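Local coordinates for protein type II restriction enzyme AgeI (Thalassobius gelatinovorus, PDB 5DWA) that acts as a type II restriction endonuclease of the PD-(D/E)XK class, recognising double-stranded 5'-ACCGGT-3' and cutting after the A, at residues A[105-110]-A[264-269]; A[233-238]-A[270-275]. All blocks are in the same frame, centred on the assembly; numbering follows the deposited sequence. Where two conformers were deposited one is given.

In AgeI the C-terminal helix is fastened on two sides, a worked example of how distant segments close a fold. From the N terminus, the chain first reaches 105-110, at the end of helix 84-109, then builds most of the central mixed sheet before passing through 233-238 into strand 236-239. Only then do 264-269 and 270-275 follow, one after the other, into and along helix 268-277. Contact 1 therefore closes a loop of 153 residues and contact 2 one of 31; the two cross rather than nest. Together they hold the C-terminal helix between helix 84-109 and the sheet, and they meet where F269 touches F238 and L108 touches T270 and L273.

Contact 1 of 2, residues A[105-110]-A[264-269]; sequences NPVLAR and GQDDEF
V107 and R110, three residues apart near the end of helix 84-109, meet the loop residues Q265 and D266 in two quite different ways. The tight part belongs to V107, which is buried and divides its two methyls between the two partners. With CG1 anti to the backbone N (chi1 175°), CG2 lies beside that N and approaches the main chain of the loop, 3.6 Å from Q265 O. V107 CG1 instead packs against the carboxylate of D266, 3.8 Å from OD2. Q265 O is not left to apolar company, since R103 donates a hydrogen bond to it.

The contact joins the C-terminal end of helix 84-109 to the loop leading into helix 268-277, the last helix of this PD-(D/E)XK nuclease. D267 takes the N-cap position of helix 268-277, and D267 OD2 is hydrogen-bonded to Y104 OH, so the earlier helix also holds the start of the later one. On the inner side L108 packs on T270 and L273 of helix 268-277.

Toward solvent the fit is looser. The exposed, bent side chain of Q265 brings OE1 to 3.7 Å from V107 CG2. A bend at chi3 helps carry the R110 guanidinium across to D266, where, in one of two deposited conformers, NH2 forms a salt bridge with OD2 at 2.7 Å, a tentative feature for that reason. In this conformer OD2 sits at the edge of the guanidinium and in its plane, yet the carboxylate is turned 53° from that plane and the N-H points poorly, at 118°, making the hydrogen bond weak.

Contact 2 of 2, residues A[233-238]-A[270-275]; sequences DFSACF and TDYLVA
The central mixed sheet of the nuclease receives its C-terminal helix here, and Y272 is the side chain that bridges the gap to strand 236-239. A chi1 of 172° swings the ring away from the Y272 backbone N and sends it out from helix 268-277 toward the strand. A236 sets its methyl over one face of that ring in a CH-pi contact, CB 4.2 Å from the ring centroid and 27° off the normal. Nearer the helix, F238 CZ packs on Y272 CB at 3.7 Å; the two rings meet obliquely, their planes at 57°.

At the far end, Y272 OH lies 3.3 Å from S235 CB, while the serine hydroxyl itself is bonded to the backbone N of S192. A water at the edge of the tyrosine ring, in its plane, stands 2.6 Å from Y272 OH and donates a hydrogen bond to S235 O. A leucine in place of Y272 would probably leave this water without its phenolic partner and the A236 methyl without an aromatic face to rest on. F238 carries the aromatic packing on to F269 and Y258; this largely aromatic helix-on-sheet layer is of the kind found in alpha/beta folds such as the PD-(D/E)XK core.

Contact 1 of 2, residues A[105-110]-A[264-269]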
loop_
_atom_site.group_PDB
_atom_site.type_symbol
_atom_site.label_atom_id
_atom_site.label_comp_id
_atom_site.label_asym_id
_atom_site.label_seq_id
_atom_site.Cartn_x
_atom_site.Cartn_y
_atom_site.Cartn_z
ATOM N N ASN A 105 8.190 1.490 26.907
ATOM C CA ASN A 105 7.760 2.467 27.906
ATOM C C ASN A 105 8.332 2.255 29.312
ATOM O O ASN A 105 8.667 3.237 29.964
ATOM C CB ASN A 105 6.233 2.544 27.968
ATOM C CG ASN A 105 5.688 3.645 27.069
ATOM O OD1 ASN A 105 6.457 4.345 26.424
ATOM N ND2 ASN A 105 4.375 3.804 27.027
ATOM N N PRO A 106 8.464 0.996 29.780
ATOM C CA PRO A 106 9.068 0.855 31.114
ATOM C C PRO A 106 10.486 1.433 31.214
ATOM O O PRO A 106 10.809 2.099 32.199
ATOM C CB PRO A 106 9.083 -0.662 31.328
ATOM C CG PRO A 106 7.948 -1.162 30.510
ATOM C CD PRO A 106 7.930 -0.287 29.284
ATOM N N VAL A 107 11.317 1.189 30.207
ATOM C CA VAL A 107 12.691 1.666 30.219
ATOM C C VAL A 107 12.755 3.172 29.989
ATOM O O VAL A 107 13.540 3.878 30.620
ATOM C CB VAL A 107 13.535 0.928 29.158
ATOM C CG1 VAL A 107 14.939 1.512 29.075
ATOM C CG2 VAL A 107 13.585 -0.557 29.478
ATOM N N LEU A 108 11.909 3.670 29.095
ATOM C CA LEU A 108 11.904 5.089 28.772
ATOM C C LEU A 108 11.361 5.945 29.923
ATOM O O LEU A 108 11.764 7.097 30.081
ATOM C CB LEU A 108 11.098 5.330 27.498
ATOM C CG LEU A 108 11.764 4.815 26.226
ATOM C CD1 LEU A 108 10.813 4.970 25.060
ATOM C CD2 LEU A 108 13.065 5.567 25.982
ATOM N N ALA A 109 10.468 5.375 30.727
ATOM C CA ALA A 109 9.860 6.109 31.840
ATOM C C ALA A 109 10.904 6.597 32.840
ATOM O O ALA A 109 10.726 7.644 33.460
ATOM C CB ALA A 109 8.825 5.257 32.540
ATOM N N ARG A 110 11.987 5.839 32.977
ATOM C CA ARG A 110 13.082 6.209 33.869
ATOM C C ARG A 110 13.751 7.514 33.437
ATOM O O ARG A 110 14.424 8.168 34.239
ATOM C CB ARG A 110 14.121 5.087 33.926
ATOM C CG ARG A 110 13.528 3.700 34.059
ATOM C CD ARG A 110 14.550 2.699 34.589
ATOM N NE ARG A 110 15.469 2.215 33.561
ATOM C CZ ARG A 110 16.670 2.731 33.321
ATOM N NH1 ARG A 110 17.116 3.759 34.029
ATOM N NH2 ARG A 110 17.432 2.216 32.369
ATOM N N GLY A 264 14.868 -6.940 26.126
ATOM C CA GLY A 264 15.970 -6.383 26.890
ATOM C C GLY A 264 15.544 -5.176 27.710
ATOM O O GLY A 264 14.352 -4.934 27.907
ATOM N N GLN A 265 16.529 -4.427 28.199
ATOM C CA GLN A 265 16.284 -3.161 28.889
ATOM C C GLN A 265 16.673 -1.991 27.992
ATOM O O GLN A 265 15.977 -1.691 27.024
ATOM C CB GLN A 265 17.057 -3.103 30.206
ATOM C CG GLN A 265 16.477 -3.986 31.299
ATOM C CD GLN A 265 15.115 -3.512 31.764
ATOM O OE1 GLN A 265 14.986 -2.435 32.342
ATOM N NE2 GLN A 265 14.089 -4.312 31.506
ATOM N N ASP A 266 17.781 -1.329 28.316
ATOM C CA ASP A 266 18.307 -0.268 27.465
ATOM C C ASP A 266 18.905 -0.844 26.187
ATOM O O ASP A 266 19.508 -1.921 26.209
ATOM C CB ASP A 266 19.369 0.545 28.213
ATOM C CG ASP A 266 18.803 1.288 29.401
ATOM O OD1 ASP A 266 18.749 2.533 29.351
ATOM O OD2 ASP A 266 18.403 0.627 30.383
ATOM N N ASP A 267 18.730 -0.139 25.071
ATOM C CA ASP A 267 19.379 -0.526 23.822
ATOM C C ASP A 267 19.720 0.707 22.988
ATOM O O ASP A 267 19.628 1.833 23.477
ATOM C CB ASP A 267 18.504 -1.507 23.021
ATOM C CG ASP A 267 17.144 -0.932 22.637
ATOM O OD1 ASP A 267 16.888 0.267 22.854
ATOM O OD2 ASP A 267 16.318 -1.694 22.094
ATOM N N GLU A 268 20.127 0.498 21.741
ATOM C CA GLU A 268 20.500 1.620 20.886
ATOM C C GLU A 268 19.347 2.601 20.687
ATOM O O GLU A 268 19.572 3.806 20.582
ATOM C CB GLU A 268 21.006 1.121 19.537
ATOM C CG GLU A 268 22.388 0.501 19.610
ATOM C CD GLU A 268 23.037 0.381 18.251
ATOM O OE1 GLU A 268 22.507 -0.365 17.402
ATOM O OE2 GLU A 268 24.072 1.044 18.030
ATOM N N PHE A 269 18.119 2.092 20.647
ATOM C CA PHE A 269 16.952 2.954 20.469
ATOM C C PHE A 269 16.728 3.857 21.683
ATOM O O PHE A 269 16.566 5.073 21.536
ATOM C CB PHE A 269 15.697 2.120 20.187
ATOM C CG PHE A 269 14.431 2.935 20.107
ATOM C CD1 PHE A 269 14.249 3.856 19.088
ATOM C CD2 PHE A 269 13.428 2.785 21.054
ATOM C CE1 PHE A 269 13.086 4.608 19.009
ATOM C CE2 PHE A 269 12.264 3.540 20.981
ATOM C CZ PHE A 269 12.093 4.447 19.951
#

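Contact 2 of 2, residues A[233-238]-A[270-275]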
loop_
_atom_site.group_PDB
_atom_site.type_symbol
_atom_site.label_atom_id
_atom_site.label_comp_id
_atom_site.label_asym_id
_atom_site.label_seq_id
_atom_site.Cartn_x
_atom_site.Cartn_y
_atom_site.Cartn_z
ATOM N N ASP A 233 15.635 10.797 4.867
ATOM C CA ASP A 233 14.189 10.963 4.999
ATOM C C ASP A 233 13.657 10.683 6.411
ATOM O O ASP A 233 12.493 10.959 6.683
ATOM C CB ASP A 233 13.462 10.059 3.999
ATOM C CG ASP A 233 13.581 10.550 2.569
ATOM O OD1 ASP A 233 13.775 11.769 2.373
ATOM O OD2 ASP A 233 13.470 9.716 1.643
ATOM N N PHE A 234 14.499 10.136 7.288
ATOM C CA PHE A 234 14.129 9.843 8.682
ATOM C C PHE A 234 15.265 10.237 9.620
ATOM O O PHE A 234 16.426 10.268 9.214
ATOM C CB PHE A 234 13.796 8.349 8.878
ATOM C CG PHE A 234 12.652 7.875 8.044
ATOM C CD1 PHE A 234 11.351 7.972 8.507
ATOM C CD2 PHE A 234 12.873 7.352 6.779
ATOM C CE1 PHE A 234 10.289 7.553 7.725
ATOM C CE2 PHE A 234 11.821 6.928 5.993
ATOM C CZ PHE A 234 10.524 7.023 6.467
ATOM N N SER A 235 14.931 10.534 10.873
ATOM C CA SER A 235 15.939 10.917 11.859
ATOM C C SER A 235 16.907 9.770 12.097
ATOM O O SER A 235 18.109 9.972 12.282
ATOM C CB SER A 235 15.287 11.327 13.180
ATOM O OG SER A 235 14.415 12.424 13.000
ATOM N N ALA A 236 16.349 8.564 12.104
ATOM C CA ALA A 236 17.099 7.337 12.334
ATOM C C ALA A 236 16.192 6.167 12.022
ATOM O O ALA A 236 14.977 6.313 12.004
ATOM C CB ALA A 236 17.593 7.251 13.757
ATOM N N CYS A 237 16.796 5.015 11.751
ATOM C CA CYS A 237 16.043 3.798 11.503
ATOM C C CYS A 237 16.537 2.706 12.433
ATOM O O CYS A 237 17.748 2.504 12.589
ATOM C CB CYS A 237 16.182 3.367 10.037
ATOM S SG CYS A 237 15.462 1.738 9.639
ATOM N N PHE A 238 15.591 2.022 13.064
ATOM C CA PHE A 238 15.906 0.908 13.943
ATOM C C PHE A 238 15.235 -0.330 13.407
ATOM O O PHE A 238 14.023 -0.357 13.258
ATOM C CB PHE A 238 15.460 1.209 15.373
ATOM C CG PHE A 238 16.198 2.356 15.981
ATOM C CD1 PHE A 238 15.786 3.662 15.747
ATOM C CD2 PHE A 238 17.335 2.140 16.744
ATOM C CE1 PHE A 238 16.480 4.725 16.290
ATOM C CE2 PHE A 238 18.034 3.200 17.274
ATOM C CZ PHE A 238 17.605 4.493 17.048
ATOM N N THR A 270 16.736 3.274 22.880
ATOM C CA THR A 270 16.520 4.069 24.087
ATOM C C THR A 270 17.695 5.026 24.314
ATOM O O THR A 270 17.490 6.183 24.673
ATOM C CB THR A 270 16.299 3.189 25.333
ATOM O OG1 THR A 270 17.482 2.432 25.629
ATOM C CG2 THR A 270 15.134 2.243 25.104
ATOM N N ASP A 271 18.916 4.554 24.071
ATOM C CA ASP A 271 20.089 5.423 24.162
ATOM C C ASP A 271 19.943 6.614 23.221
ATOM O O ASP A 271 20.289 7.749 23.568
ATOM C CB ASP A 271 21.370 4.654 23.833
ATOM C CG ASP A 271 21.766 3.680 24.926
ATOM O OD1 ASP A 271 21.254 3.802 26.060
ATOM O OD2 ASP A 271 22.601 2.794 24.650
ATOM N N TYR A 272 19.420 6.347 22.029
ATOM C CA TYR A 272 19.207 7.377 21.022
ATOM C C TYR A 272 18.200 8.422 21.488
ATOM O O TYR A 272 18.468 9.618 21.422
ATOM C CB TYR A 272 18.744 6.744 19.707
ATOM C CG TYR A 272 18.316 7.740 18.660
ATOM C CD1 TYR A 272 19.256 8.447 17.917
ATOM C CD2 TYR A 272 16.970 7.970 18.405
ATOM C CE1 TYR A 272 18.867 9.360 16.959
ATOM C CE2 TYR A 272 16.572 8.879 17.449
ATOM C CZ TYR A 272 17.522 9.568 16.726
ATOM O OH TYR A 272 17.130 10.477 15.773
ATOM N N LEU A 273 17.043 7.970 21.961
ATOM C CA LEU A 273 16.030 8.893 22.461
ATOM C C LEU A 273 16.545 9.709 23.643
ATOM O O LEU A 273 16.318 10.915 23.710
ATOM C CB LEU A 273 14.764 8.140 22.868
ATOM C CG LEU A 273 13.956 7.551 21.712
ATOM C CD1 LEU A 273 12.630 7.023 22.230
ATOM C CD2 LEU A 273 13.740 8.580 20.604
ATOM N N VAL A 274 17.239 9.052 24.568
ATOM C CA VAL A 274 17.735 9.738 25.758
ATOM C C VAL A 274 18.738 10.823 25.375
ATOM O O VAL A 274 18.676 11.945 25.878
ATOM C CB VAL A 274 18.378 8.749 26.754
ATOM C CG1 VAL A 274 19.138 9.497 27.843
ATOM C CG2 VAL A 274 17.313 7.858 27.367
ATOM N N ALA A 275 19.642 10.491 24.458
ATOM C CA ALA A 275 20.649 11.438 23.992
ATOM C C ALA A 275 20.021 12.601 23.227
ATOM O O ALA A 275 20.395 13.758 23.419
ATOM C CB ALA A 275 21.673 10.729 23.125
HETATM O O HOH W 1 19.039 11.917 14.653
#